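Local coordinates for protein inosine-uridine preferring nucleoside hydrolase (Gardnerella vaginalis 315-A, PDB 6BA1) that is a calcium-binding member of the nucleoside hydrolase family, built round a mostly parallel beta sheet with helices packed against it, at residues G151-M156 and S187-T192; K64-L69 and K104-S109; A180-F185 and V270-P275; S84-G89 and Y234-P239. All coordinates share one frame; numbering follows the deposited sequence.

Overall arrangement
Interactions 1 and 2, both partly buried, belong to the large mixed sheet, but at different places. Interaction 1 joins two of its inner parallel strands through backbone bonds and aliphatic packing, whereas interaction 2 lines a loop along the outermost strand 64-67, where a tyrosine face and the stems of lysines and glutamates take over. Interaction 3 is buried, and its helix 178-187 leads into the second strand of interaction 1; the two touch where Leu155 and Ile153 meet Phe185 and Leu184. Within interaction 3 an aspartate accepts from a backbone N-H amid apolar packing. Interaction 4 is a surface contact between two helix ends, made by side-chain packing alone, with a threonine hydroxyl beside a phenyl ring.

Interaction 1. Residues G151-M156 and S187-T192; sequences GKIVLM and SGAPVT
A beta-alpha-beta crossover places the parallel strands 152-156 and 191-194 next to each other in the central sheet, and Ile153 and Val191 meet across them; between the strands the chain runs through helices 172-176 and 178-187. The backbone begins the pairing just before the second strand. Ile153 N donates to Pro190 O at 3.1 Å, with an N-H...O angle of 155°. Two weak bonds follow, from Thr192 N to Ile153 O (3.0 Å) and from Leu155 N to Thr192 O (3.1 Å). Val191 CA adds a C-H...O contact to Ile153 O at 3.3 Å.

Val191 divides its two methyls between neighbours. CG2 faces Ile153 CB, while CG1 meets Leu155 CD2 at 3.5 Å, the two side chains crossing at a slant. In Leu155 chi1 (73°) sets CG between the backbone N and the carbonyl carbon, and CD2, branching from it, makes the contact; helix 178-187 closes over this group through Leu184 and Phe185. Val154 and Thr192 instead run alongside each other, pointing the same way, with Val154 CG2 4.2 Å from Thr192 CB.

Two local turns lead into the second strand. Gly188, with positive phi, is the first residue to leave helical geometry, Ser187 OG accepts from Ala189 N in an ST turn, and Pro190 centres an inverse gamma turn. Lys152 leads away from this junction, its NZ hydrogen-bonded to Ala255 O. At the start of the pairing the terminal methyl of Ile153, CD1, rests 3.9 Å from Ala189 CB.

Interaction 2. Residues K64-L69 and K104-S109; sequences KVYKGL and KAEDES
Glu106 lies across the ring of Tyr66, and its side chain can be traced atom by atom over the outermost strand of the main sheet. CB comes first, 3.6 Å from Tyr66 CE1 and close to CD1 as well. CG stands over the ring face, 3.9 Å from the Tyr66 centroid and offset toward the rim, in a CH-pi contact. The chain then bends (chi2 -67°), which carries CD toward Lys64. The planes of carboxylate and ring stand 46° apart. At the tip OE2 lies 3.6 Å from Lys64 CD, against the aliphatic stem of the lysine. Lys64 NZ is 5.1 Å from Glu106 OE2, so the opposite charges may attract without their charged atoms touching.

The backbone fixes the base of this side chain: Glu106 N donates to Val65 O at 3.1 Å, with an angle of 162°. Next to it in the loop, Ala105 CB packs on Lys67 CD (3.8 Å). Glu108 runs alongside Tyr66, its CG near the ring plane at the edge and 3.9 Å from CE1.

The loop 104-109 thus borders strand 64-67 before leading into helix 110-121, whose N-cap is Ser109. That helix meets the same tyrosine through Phe113, which stacks on its ring, while Val65 packs on helix 44-57 and the strand bonds to Ile35 and Gly37 of the next strand inward.

Interaction 3. Residues A180-F185 and V270-P275; sequences AADILF and VDVEGP
Asp182 holds CG anti to its backbone N (chi1 -170°), which sends the carboxylate from helix 178-187 toward Val270; in Val270, CG2 is anti to the carbonyl carbon and faces the helix. The contact joins a helix of the beta-alpha-beta crossover in the main sheet to the small antiparallel hairpin of strands 268-270 and 280-282.

Val270 N donates to Asp182 OD1 at 3.1 Å in an almost straight bond (177°), meeting the oxygen from above the carboxylate plane. The same OD1 also forms a salt bridge to Arg186, one turn further along the helix, so one oxygen answers both a backbone N-H and a guanidinium; this pairing probably favours the charged form of the aspartate. The other oxygen, OD2, also has a polar partner next to the segments; across the contact its apolar neighbour is Val272 CG2 at 3.8 Å, and the two side chains cross at about a right angle.

Round this polar link the packing is aliphatic and aromatic. Val270 CG2 is 3.8 Å from Ala181 CB, and Met133 lies against the same alanine. Beyond the contact the hairpin loop reaches the second subunit, where Asp271 packs on His163 of that chain and Pro275 on its Trp169.

Phe185, also in touch with Thr280 of the hairpin's other strand, presents a ring face to Val270: CG2 stands 4.1 Å from the ring centroid as a CH-pi partner, offset toward the rim.

Interaction 4. Residues S84-G89 and Y234-P239; sequences SAFIHG and YETTAP
Phe86 and Thr237 slide past each other in opposite directions, the phenyl ring reaching out from one helix and the threonine methyl from the other. The nearest atoms of this pair are Phe86 CD2 and Thr237 CG2, 4.1 Å apart, and the methyl lies oblique to the ring. Phe86 stretches across because its CG is anti to the backbone N (chi1 -176°). Its far end comes up to Thr236, whose OG1 lies close to CE2 and CZ; here too the side chains meet at a slant. The polar need of that hydroxyl is met within its own helix, where Thr236 OG1 is hydrogen-bonded to Ala233 O.

Ile87, next along the helix, meets Tyr234 and Thr237. Its CG2 approaches the edge of the Tyr234 ring, near the ring plane, with CE2 at 4.3 Å, and CG1 stands 4.4 Å from Thr237 CG2. The same CG2 lies 3.8 Å above the centre of the His88 ring plane, so one methyl is set between a tyrosine edge and a histidine face.

In the nucleoside hydrolase fold these are the last turns of helices 82-88 and 218-237, which meet on the surface near the metal. Gly89, with positive phi, is the first residue to leave helical geometry after the first helix, and Ala238 does so after the second. The side chain of Ile87 is about 9 Å from the bound calcium ion, which Asp12, Asp17, Thr130 and Asp248 hold. Tyr234 OH is hydrogen-bonded to NE2 of His247, the residue directly before Asp248, while His88 packs on Val15 and Asp16.

Interaction 1. Residues G151-M156 and S187-T192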
loop_
_atom_site.group_PDB
_atom_site.type_symbol
_atom_site.label_atom_id
_atom_site.label_comp_id
_atom_site.label_asym_id
_atom_site.label_seq_id
_atom_site.Cartn_x
_atom_site.Cartn_y
_atom_site.Cartn_z
ATOM N N GLY A 151 -17.402 -5.167 -18.968
ATOM C CA GLY A 151 -18.137 -4.804 -17.762
ATOM C C GLY A 151 -17.219 -4.575 -16.586
ATOM O O GLY A 151 -17.142 -3.463 -16.088
ATOM N N LYS A 152 -16.549 -5.635 -16.144
ATOM C CA LYS A 152 -15.521 -5.535 -15.113
ATOM C C LYS A 152 -14.569 -6.730 -15.064
ATOM O O LYS A 152 -14.956 -7.841 -15.332
ATOM C CB LYS A 152 -16.143 -5.309 -13.723
ATOM C CG LYS A 152 -17.052 -6.406 -13.207
ATOM C CD LYS A 152 -17.532 -6.067 -11.805
ATOM C CE LYS A 152 -18.293 -7.198 -11.140
ATOM N NZ LYS A 152 -18.296 -7.019 -9.653
ATOM N N ILE A 153 -13.317 -6.457 -14.718
ATOM C CA ILE A 153 -12.317 -7.474 -14.428
ATOM C C ILE A 153 -12.125 -7.512 -12.913
ATOM O O ILE A 153 -12.129 -6.470 -12.276
ATOM C CB ILE A 153 -10.984 -7.163 -15.143
ATOM C CG1 ILE A 153 -11.181 -7.180 -16.661
ATOM C CG2 ILE A 153 -9.904 -8.155 -14.728
ATOM C CD1 ILE A 153 -10.091 -6.513 -17.450
ATOM N N VAL A 154 -11.982 -8.701 -12.339
ATOM C CA VAL A 154 -11.822 -8.872 -10.890
ATOM C C VAL A 154 -10.819 -9.988 -10.630
ATOM O O VAL A 154 -11.195 -11.139 -10.495
ATOM C CB VAL A 154 -13.172 -9.185 -10.184
ATOM C CG1 VAL A 154 -12.981 -9.351 -8.681
ATOM C CG2 VAL A 154 -14.212 -8.115 -10.479
ATOM N N LEU A 155 -9.540 -9.639 -10.564
ATOM C CA LEU A 155 -8.465 -10.635 -10.456
ATOM C C LEU A 155 -8.146 -11.023 -9.024
ATOM O O LEU A 155 -8.514 -10.317 -8.088
ATOM C CB LEU A 155 -7.194 -10.116 -11.134
ATOM C CG LEU A 155 -6.412 -9.007 -10.416
ATOM C CD1 LEU A 155 -5.201 -9.557 -9.666
ATOM C CD2 LEU A 155 -5.969 -7.924 -11.383
ATOM N N MET A 156 -7.469 -12.158 -8.878
ATOM C CA MET A 156 -6.803 -12.539 -7.636
ATOM C C MET A 156 -5.315 -12.519 -7.927
ATOM O O MET A 156 -4.844 -13.173 -8.856
ATOM C CB MET A 156 -7.280 -13.908 -7.121
ATOM C CG MET A 156 -6.215 -14.848 -6.539
ATOM S SD MET A 156 -5.128 -14.176 -5.257
ATOM C CE MET A 156 -3.805 -15.400 -5.260
ATOM N N SER A 187 -3.766 -0.396 -18.375
ATOM C CA SER A 187 -4.789 -0.354 -19.433
ATOM C C SER A 187 -5.912 0.658 -19.207
ATOM O O SER A 187 -6.374 1.300 -20.147
ATOM C CB SER A 187 -5.445 -1.726 -19.614
ATOM O OG SER A 187 -6.334 -2.018 -18.548
ATOM N N GLY A 188 -6.354 0.773 -17.962
ATOM C CA GLY A 188 -7.476 1.630 -17.603
ATOM C C GLY A 188 -8.786 0.882 -17.594
ATOM O O GLY A 188 -9.847 1.487 -17.452
ATOM N N ALA A 189 -8.721 -0.440 -17.747
ATOM C CA ALA A 189 -9.898 -1.292 -17.644
ATOM C C ALA A 189 -10.373 -1.274 -16.208
ATOM O O ALA A 189 -9.574 -1.058 -15.301
ATOM C CB ALA A 189 -9.581 -2.704 -18.091
ATOM N N PRO A 190 -11.688 -1.486 -15.990
ATOM C CA PRO A 190 -12.238 -1.478 -14.634
ATOM C C PRO A 190 -11.870 -2.709 -13.818
ATOM O O PRO A 190 -12.697 -3.582 -13.599
ATOM C CB PRO A 190 -13.741 -1.308 -14.857
ATOM C CG PRO A 190 -13.976 -1.875 -16.191
ATOM C CD PRO A 190 -12.744 -1.634 -17.004
ATOM N N VAL A 191 -10.619 -2.761 -13.373
ATOM C CA VAL A 191 -10.068 -3.881 -12.612
ATOM C C VAL A 191 -10.373 -3.717 -11.116
ATOM O O VAL A 191 -10.532 -2.607 -10.632
ATOM C CB VAL A 191 -8.553 -4.008 -12.839
ATOM C CG1 VAL A 191 -7.963 -5.166 -12.033
ATOM C CG2 VAL A 191 -8.236 -4.162 -14.317
ATOM N N THR A 192 -10.487 -4.837 -10.414
ATOM C CA THR A 192 -10.544 -4.887 -8.960
ATOM C C THR A 192 -9.534 -5.933 -8.512
ATOM O O THR A 192 -9.740 -7.117 -8.711
ATOM C CB THR A 192 -11.949 -5.271 -8.449
ATOM O OG1 THR A 192 -12.886 -4.258 -8.824
ATOM C CG2 THR A 192 -11.971 -5.435 -6.929
#

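Interaction 2. Residues K64-L69 and K104-S109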
loop_
_atom_site.group_PDB
_atom_site.type_symbol
_atom_site.label_atom_id
_atom_site.label_comp_id
_atom_site.label_asym_id
_atom_site.label_seq_id
_atom_site.Cartn_x
_atom_site.Cartn_y
_atom_site.Cartn_z
ATOM N N LYS A 64 -17.362 -24.455 -21.530
ATOM C CA LYS A 64 -16.434 -24.642 -22.636
ATOM C C LYS A 64 -15.065 -24.125 -22.215
ATOM O O LYS A 64 -14.925 -22.954 -21.853
ATOM C CB LYS A 64 -16.923 -23.902 -23.877
ATOM C CG LYS A 64 -18.375 -24.199 -24.216
ATOM C CD LYS A 64 -18.766 -23.822 -25.637
ATOM C CE LYS A 64 -20.251 -23.412 -25.753
ATOM N NZ LYS A 64 -20.839 -23.952 -26.998
ATOM N N VAL A 65 -14.063 -24.997 -22.254
ATOM C CA VAL A 65 -12.712 -24.664 -21.799
ATOM C C VAL A 65 -11.841 -24.261 -22.989
ATOM O O VAL A 65 -11.625 -25.055 -23.898
ATOM C CB VAL A 65 -12.077 -25.859 -21.063
ATOM C CG1 VAL A 65 -10.649 -25.549 -20.643
ATOM C CG2 VAL A 65 -12.935 -26.236 -19.858
ATOM N N TYR A 66 -11.338 -23.029 -22.969
ATOM C CA TYR A 66 -10.504 -22.499 -24.051
ATOM C C TYR A 66 -9.031 -22.573 -23.666
ATOM O O TYR A 66 -8.690 -22.822 -22.517
ATOM C CB TYR A 66 -10.925 -21.072 -24.400
ATOM C CG TYR A 66 -12.362 -20.999 -24.865
ATOM C CD1 TYR A 66 -12.682 -20.970 -26.217
ATOM C CD2 TYR A 66 -13.410 -20.981 -23.946
ATOM C CE1 TYR A 66 -14.009 -20.907 -26.641
ATOM C CE2 TYR A 66 -14.732 -20.924 -24.355
ATOM C CZ TYR A 66 -15.031 -20.886 -25.700
ATOM O OH TYR A 66 -16.350 -20.827 -26.096
ATOM N N LYS A 67 -8.168 -22.352 -24.649
ATOM C CA LYS A 67 -6.747 -22.636 -24.542
ATOM C C LYS A 67 -5.950 -21.330 -24.654
ATOM O O LYS A 67 -5.831 -20.756 -25.737
ATOM C CB LYS A 67 -6.352 -23.632 -25.650
ATOM C CG LYS A 67 -5.722 -24.930 -25.164
ATOM C CD LYS A 67 -5.754 -25.992 -26.251
ATOM C CE LYS A 67 -5.172 -27.307 -25.773
ATOM N NZ LYS A 67 -4.986 -28.272 -26.895
ATOM N N GLY A 68 -5.443 -20.843 -23.522
ATOM C CA GLY A 68 -4.587 -19.653 -23.490
ATOM C C GLY A 68 -3.123 -19.962 -23.766
ATOM O O GLY A 68 -2.809 -20.972 -24.369
ATOM N N LEU A 69 -2.241 -19.085 -23.295
ATOM C CA LEU A 69 -0.806 -19.151 -23.597
ATOM C C LEU A 69 -0.036 -19.976 -22.569
ATOM O O LEU A 69 -0.380 -19.964 -21.396
ATOM C CB LEU A 69 -0.238 -17.726 -23.705
ATOM C CG LEU A 69 -0.772 -16.917 -24.893
ATOM C CD1 LEU A 69 -0.885 -15.439 -24.590
ATOM C CD2 LEU A 69 0.119 -17.122 -26.098
ATOM N N LYS A 104 -13.198 -31.958 -25.023
ATOM C CA LYS A 104 -11.868 -31.387 -25.207
ATOM C C LYS A 104 -11.911 -29.882 -25.414
ATOM O O LYS A 104 -12.990 -29.292 -25.488
ATOM C CB LYS A 104 -11.164 -32.114 -26.371
ATOM C CG LYS A 104 -10.841 -33.565 -26.029
ATOM C CD LYS A 104 -9.430 -34.147 -26.340
ATOM C CE LYS A 104 -8.977 -35.077 -25.200
ATOM N NZ LYS A 104 -8.111 -36.201 -25.639
ATOM N N ALA A 105 -10.739 -29.259 -25.475
ATOM C CA ALA A 105 -10.641 -27.803 -25.581
ATOM C C ALA A 105 -11.224 -27.295 -26.884
ATOM O O ALA A 105 -11.096 -27.946 -27.913
ATOM C CB ALA A 105 -9.191 -27.364 -25.469
ATOM N N GLU A 106 -11.854 -26.119 -26.838
ATOM C CA GLU A 106 -12.436 -25.500 -28.036
ATOM C C GLU A 106 -11.346 -25.136 -29.032
ATOM O O GLU A 106 -10.165 -25.060 -28.685
ATOM C CB GLU A 106 -13.232 -24.256 -27.679
ATOM C CG GLU A 106 -14.440 -24.500 -26.774
ATOM C CD GLU A 106 -15.536 -25.304 -27.428
ATOM O OE1 GLU A 106 -15.771 -25.128 -28.632
ATOM O OE2 GLU A 106 -16.178 -26.094 -26.717
ATOM N N ASP A 107 -11.748 -24.922 -30.283
ATOM C CA ASP A 107 -10.793 -24.755 -31.381
ATOM C C ASP A 107 -10.041 -23.441 -31.290
ATOM O O ASP A 107 -8.825 -23.420 -31.436
ATOM C CB ASP A 107 -11.495 -24.871 -32.746
ATOM C CG ASP A 107 -11.994 -26.280 -33.038
ATOM O OD1 ASP A 107 -11.699 -27.221 -32.269
ATOM O OD2 ASP A 107 -12.658 -26.448 -34.089
ATOM N N GLU A 108 -10.771 -22.358 -31.057
ATOM C CA GLU A 108 -10.164 -21.026 -30.963
ATOM C C GLU A 108 -9.358 -20.817 -29.676
ATOM O O GLU A 108 -9.580 -21.485 -28.663
ATOM C CB GLU A 108 -11.232 -19.934 -31.120
ATOM C CG GLU A 108 -12.196 -19.813 -29.951
ATOM C CD GLU A 108 -13.614 -19.454 -30.387
ATOM O OE1 GLU A 108 -14.235 -20.269 -31.131
ATOM O OE2 GLU A 108 -14.095 -18.370 -29.966
ATOM N N SER A 109 -8.418 -19.876 -29.749
ATOM C CA SER A 109 -7.596 -19.490 -28.596
ATOM C C SER A 109 -8.435 -18.717 -27.585
ATOM O O SER A 109 -9.456 -18.112 -27.931
ATOM C CB SER A 109 -6.374 -18.654 -29.024
ATOM O OG SER A 109 -6.710 -17.302 -29.294
#

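Interaction 3. Residues A180-F185 and V270-P275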
loop_
_atom_site.group_PDB
_atom_site.type_symbol
_atom_site.label_atom_id
_atom_site.label_comp_id
_atom_site.label_asym_id
_atom_site.label_seq_id
_atom_site.Cartn_x
_atom_site.Cartn_y
_atom_site.Cartn_z
ATOM N N ALA A 180 2.836 -8.487 -18.056
ATOM C CA ALA A 180 1.425 -8.629 -18.408
ATOM C C ALA A 180 0.526 -7.920 -17.404
ATOM O O ALA A 180 -0.353 -7.140 -17.779
ATOM C CB ALA A 180 1.058 -10.097 -18.490
ATOM N N ALA A 181 0.757 -8.209 -16.129
ATOM C CA ALA A 181 0.020 -7.568 -15.039
ATOM C C ALA A 181 0.113 -6.040 -15.105
ATOM O O ALA A 181 -0.883 -5.352 -14.882
ATOM C CB ALA A 181 0.518 -8.070 -13.691
ATOM N N ASP A 182 1.302 -5.524 -15.427
ATOM C CA ASP A 182 1.492 -4.082 -15.609
ATOM C C ASP A 182 0.579 -3.556 -16.713
ATOM O O ASP A 182 -0.141 -2.569 -16.515
ATOM C CB ASP A 182 2.959 -3.752 -15.934
ATOM C CG ASP A 182 3.257 -2.245 -15.900
ATOM O OD1 ASP A 182 2.669 -1.509 -15.078
ATOM O OD2 ASP A 182 4.098 -1.790 -16.701
ATOM N N ILE A 183 0.597 -4.236 -17.859
ATOM C CA ILE A 183 -0.202 -3.838 -19.019
ATOM C C ILE A 183 -1.686 -3.759 -18.644
ATOM O O ILE A 183 -2.356 -2.781 -18.984
ATOM C CB ILE A 183 0.040 -4.790 -20.223
ATOM C CG1 ILE A 183 1.469 -4.609 -20.766
ATOM C CG2 ILE A 183 -0.969 -4.547 -21.345
ATOM C CD1 ILE A 183 2.030 -5.830 -21.468
ATOM N N LEU A 184 -2.171 -4.771 -17.922
ATOM C CA LEU A 184 -3.555 -4.799 -17.443
ATOM C C LEU A 184 -3.893 -3.620 -16.533
ATOM O O LEU A 184 -4.896 -2.940 -16.743
ATOM C CB LEU A 184 -3.838 -6.108 -16.690
ATOM C CG LEU A 184 -5.172 -6.224 -15.939
ATOM C CD1 LEU A 184 -6.358 -5.987 -16.853
ATOM C CD2 LEU A 184 -5.273 -7.575 -15.269
ATOM N N PHE A 185 -3.062 -3.397 -15.519
ATOM C CA PHE A 185 -3.335 -2.371 -14.502
ATOM C C PHE A 185 -3.355 -0.985 -15.142
ATOM O O PHE A 185 -4.285 -0.197 -14.915
ATOM C CB PHE A 185 -2.283 -2.417 -13.381
ATOM C CG PHE A 185 -2.441 -3.560 -12.397
ATOM C CD1 PHE A 185 -3.106 -4.739 -12.719
ATOM C CD2 PHE A 185 -1.870 -3.458 -11.137
ATOM C CE1 PHE A 185 -3.211 -5.769 -11.791
ATOM C CE2 PHE A 185 -1.972 -4.492 -10.212
ATOM C CZ PHE A 185 -2.643 -5.643 -10.539
ATOM N N VAL A 270 2.507 -2.188 -12.035
ATOM C CA VAL A 270 3.345 -3.262 -11.531
ATOM C C VAL A 270 4.772 -2.921 -11.894
ATOM O O VAL A 270 5.049 -2.459 -13.001
ATOM C CB VAL A 270 2.952 -4.640 -12.102
ATOM C CG1 VAL A 270 3.917 -5.727 -11.635
ATOM C CG2 VAL A 270 1.523 -4.983 -11.702
ATOM N N ASP A 271 5.669 -3.134 -10.941
ATOM C CA ASP A 271 7.071 -2.798 -11.122
ATOM C C ASP A 271 7.701 -3.817 -12.056
ATOM O O ASP A 271 7.544 -5.024 -11.869
ATOM C CB ASP A 271 7.811 -2.742 -9.778
ATOM C CG ASP A 271 7.513 -1.476 -8.970
ATOM O OD1 ASP A 271 6.738 -0.611 -9.416
ATOM O OD2 ASP A 271 8.077 -1.352 -7.867
ATOM N N VAL A 272 8.381 -3.306 -13.075
ATOM C CA VAL A 272 9.013 -4.118 -14.105
ATOM C C VAL A 272 10.548 -4.037 -14.036
ATOM O O VAL A 272 11.210 -5.069 -14.131
ATOM C CB VAL A 272 8.497 -3.686 -15.498
ATOM C CG1 VAL A 272 9.239 -4.403 -16.624
ATOM C CG2 VAL A 272 6.996 -3.929 -15.593
ATOM N N GLU A 273 11.105 -2.829 -13.866
ATOM C CA GLU A 273 12.555 -2.608 -14.032
ATOM C C GLU A 273 13.416 -2.870 -12.811
ATOM O O GLU A 273 14.448 -3.524 -12.905
ATOM C CB GLU A 273 12.836 -1.177 -14.549
ATOM C CG GLU A 273 12.320 -0.901 -15.960
ATOM C CD GLU A 273 13.218 -0.001 -16.819
ATOM O OE1 GLU A 273 13.876 0.875 -16.228
ATOM O OE2 GLU A 273 13.271 -0.257 -18.033
ATOM N N GLY A 274 13.004 -2.352 -11.667
ATOM C CA GLY A 274 13.847 -2.302 -10.463
ATOM C C GLY A 274 14.081 -3.624 -9.768
ATOM O O GLY A 274 13.663 -4.668 -10.263
ATOM N N PRO A 275 14.758 -3.590 -8.600
ATOM C CA PRO A 275 14.877 -4.783 -7.751
ATOM C C PRO A 275 13.579 -5.107 -7.001
ATOM O O PRO A 275 13.523 -6.106 -6.283
ATOM C CB PRO A 275 15.996 -4.412 -6.781
ATOM C CG PRO A 275 15.878 -2.943 -6.643
ATOM C CD PRO A 275 15.397 -2.420 -7.970
#

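Interaction 4. Residues S84-G89 and Y234-P239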
loop_
_atom_site.group_PDB
_atom_site.type_symbol
_atom_site.label_atom_id
_atom_site.label_comp_id
_atom_site.label_asym_id
_atom_site.label_seq_id
_atom_site.Cartn_x
_atom_site.Cartn_y
_atom_site.Cartn_z
ATOM N N SER A 84 5.143 -25.088 -5.960
ATOM C CA SER A 84 3.736 -25.201 -6.394
ATOM C C SER A 84 3.306 -26.660 -6.637
ATOM O O SER A 84 2.133 -26.999 -6.462
ATOM C CB SER A 84 3.462 -24.314 -7.625
ATOM O OG SER A 84 4.498 -24.395 -8.591
ATOM N N ALA A 85 4.253 -27.512 -7.025
ATOM C CA ALA A 85 4.010 -28.958 -7.118
ATOM C C ALA A 85 3.777 -29.612 -5.747
ATOM O O ALA A 85 3.059 -30.600 -5.654
ATOM C CB ALA A 85 5.163 -29.643 -7.839
ATOM N N PHE A 86 4.400 -29.078 -4.698
ATOM C CA PHE A 86 4.167 -29.549 -3.320
ATOM C C PHE A 86 2.778 -29.148 -2.802
ATOM O O PHE A 86 2.103 -29.948 -2.147
ATOM C CB PHE A 86 5.257 -29.025 -2.372
ATOM C CG PHE A 86 5.139 -29.549 -0.963
ATOM C CD1 PHE A 86 5.700 -30.781 -0.605
ATOM C CD2 PHE A 86 4.468 -28.812 0.012
ATOM C CE1 PHE A 86 5.578 -31.264 0.688
ATOM C CE2 PHE A 86 4.354 -29.292 1.308
ATOM C CZ PHE A 86 4.906 -30.520 1.649
ATOM N N ILE A 87 2.378 -27.909 -3.089
ATOM C CA ILE A 87 1.104 -27.354 -2.611
ATOM C C ILE A 87 -0.087 -27.966 -3.353
ATOM O O ILE A 87 -0.944 -28.609 -2.737
ATOM C CB ILE A 87 1.078 -25.805 -2.719
ATOM C CG1 ILE A 87 2.136 -25.193 -1.781
ATOM C CG2 ILE A 87 -0.313 -25.254 -2.394
ATOM C CD1 ILE A 87 2.335 -23.696 -1.932
ATOM N N HIS A 88 -0.124 -27.760 -4.669
ATOM C CA HIS A 88 -1.251 -28.200 -5.504
ATOM C C HIS A 88 -1.102 -29.636 -6.045
ATOM O O HIS A 88 -2.036 -30.154 -6.658
ATOM C CB HIS A 88 -1.473 -27.220 -6.664
ATOM C CG HIS A 88 -1.597 -25.790 -6.236
ATOM N ND1 HIS A 88 -0.628 -24.845 -6.493
ATOM C CD2 HIS A 88 -2.566 -25.147 -5.539
ATOM C CE1 HIS A 88 -0.999 -23.684 -5.978
ATOM N NE2 HIS A 88 -2.179 -23.839 -5.405
ATOM N N GLY A 89 0.049 -30.272 -5.818
ATOM C CA GLY A 89 0.298 -31.642 -6.287
ATOM C C GLY A 89 0.815 -31.699 -7.711
ATOM O O GLY A 89 1.013 -30.667 -8.358
ATOM N N TYR A 234 -0.113 -26.777 3.390
ATOM C CA TYR A 234 -0.082 -25.557 4.217
ATOM C C TYR A 234 0.385 -25.817 5.663
ATOM O O TYR A 234 0.996 -24.942 6.271
ATOM C CB TYR A 234 -1.439 -24.830 4.226
ATOM C CG TYR A 234 -1.562 -23.695 3.219
ATOM C CD1 TYR A 234 -1.779 -22.385 3.639
ATOM C CD2 TYR A 234 -1.476 -23.933 1.841
ATOM C CE1 TYR A 234 -1.931 -21.343 2.715
ATOM C CE2 TYR A 234 -1.640 -22.917 0.915
ATOM C CZ TYR A 234 -1.838 -21.626 1.341
ATOM O OH TYR A 234 -2.018 -20.557 0.479
ATOM N N GLU A 235 0.105 -26.999 6.203
ATOM C CA GLU A 235 0.634 -27.404 7.519
ATOM C C GLU A 235 2.167 -27.340 7.617
ATOM O O GLU A 235 2.688 -27.096 8.703
ATOM C CB GLU A 235 0.155 -28.808 7.922
ATOM C CG GLU A 235 -1.260 -28.856 8.467
ATOM C CD GLU A 235 -1.713 -30.278 8.786
ATOM O OE1 GLU A 235 -0.891 -31.211 8.843
ATOM O OE2 GLU A 235 -2.932 -30.472 9.006
ATOM N N THR A 236 2.878 -27.562 6.508
ATOM C CA THR A 236 4.350 -27.431 6.466
ATOM C C THR A 236 4.821 -26.060 5.919
ATOM O O THR A 236 5.741 -25.463 6.486
ATOM C CB THR A 236 5.029 -28.606 5.709
ATOM O OG1 THR A 236 4.802 -28.490 4.310
ATOM C CG2 THR A 236 4.499 -29.959 6.194
ATOM N N THR A 237 4.192 -25.560 4.851
ATOM C CA THR A 237 4.589 -24.263 4.251
ATOM C C THR A 237 4.160 -23.038 5.065
ATOM O O THR A 237 4.744 -21.964 4.902
ATOM C CB THR A 237 4.063 -24.067 2.803
ATOM O OG1 THR A 237 2.634 -23.945 2.796
ATOM C CG2 THR A 237 4.499 -25.219 1.893
ATOM N N ALA A 238 3.137 -23.187 5.906
ATOM C CA ALA A 238 2.643 -22.090 6.747
ATOM C C ALA A 238 1.803 -22.621 7.928
ATOM O O ALA A 238 0.572 -22.480 7.920
ATOM C CB ALA A 238 1.841 -21.098 5.903
ATOM N N PRO A 239 2.457 -23.244 8.932
ATOM C CA PRO A 239 1.737 -23.719 10.138
ATOM C C PRO A 239 1.177 -22.610 11.044
ATOM O O PRO A 239 0.371 -22.902 11.935
ATOM C CB PRO A 239 2.790 -24.548 10.892
ATOM C CG PRO A 239 4.104 -24.076 10.374
ATOM C CD PRO A 239 3.889 -23.600 8.967
#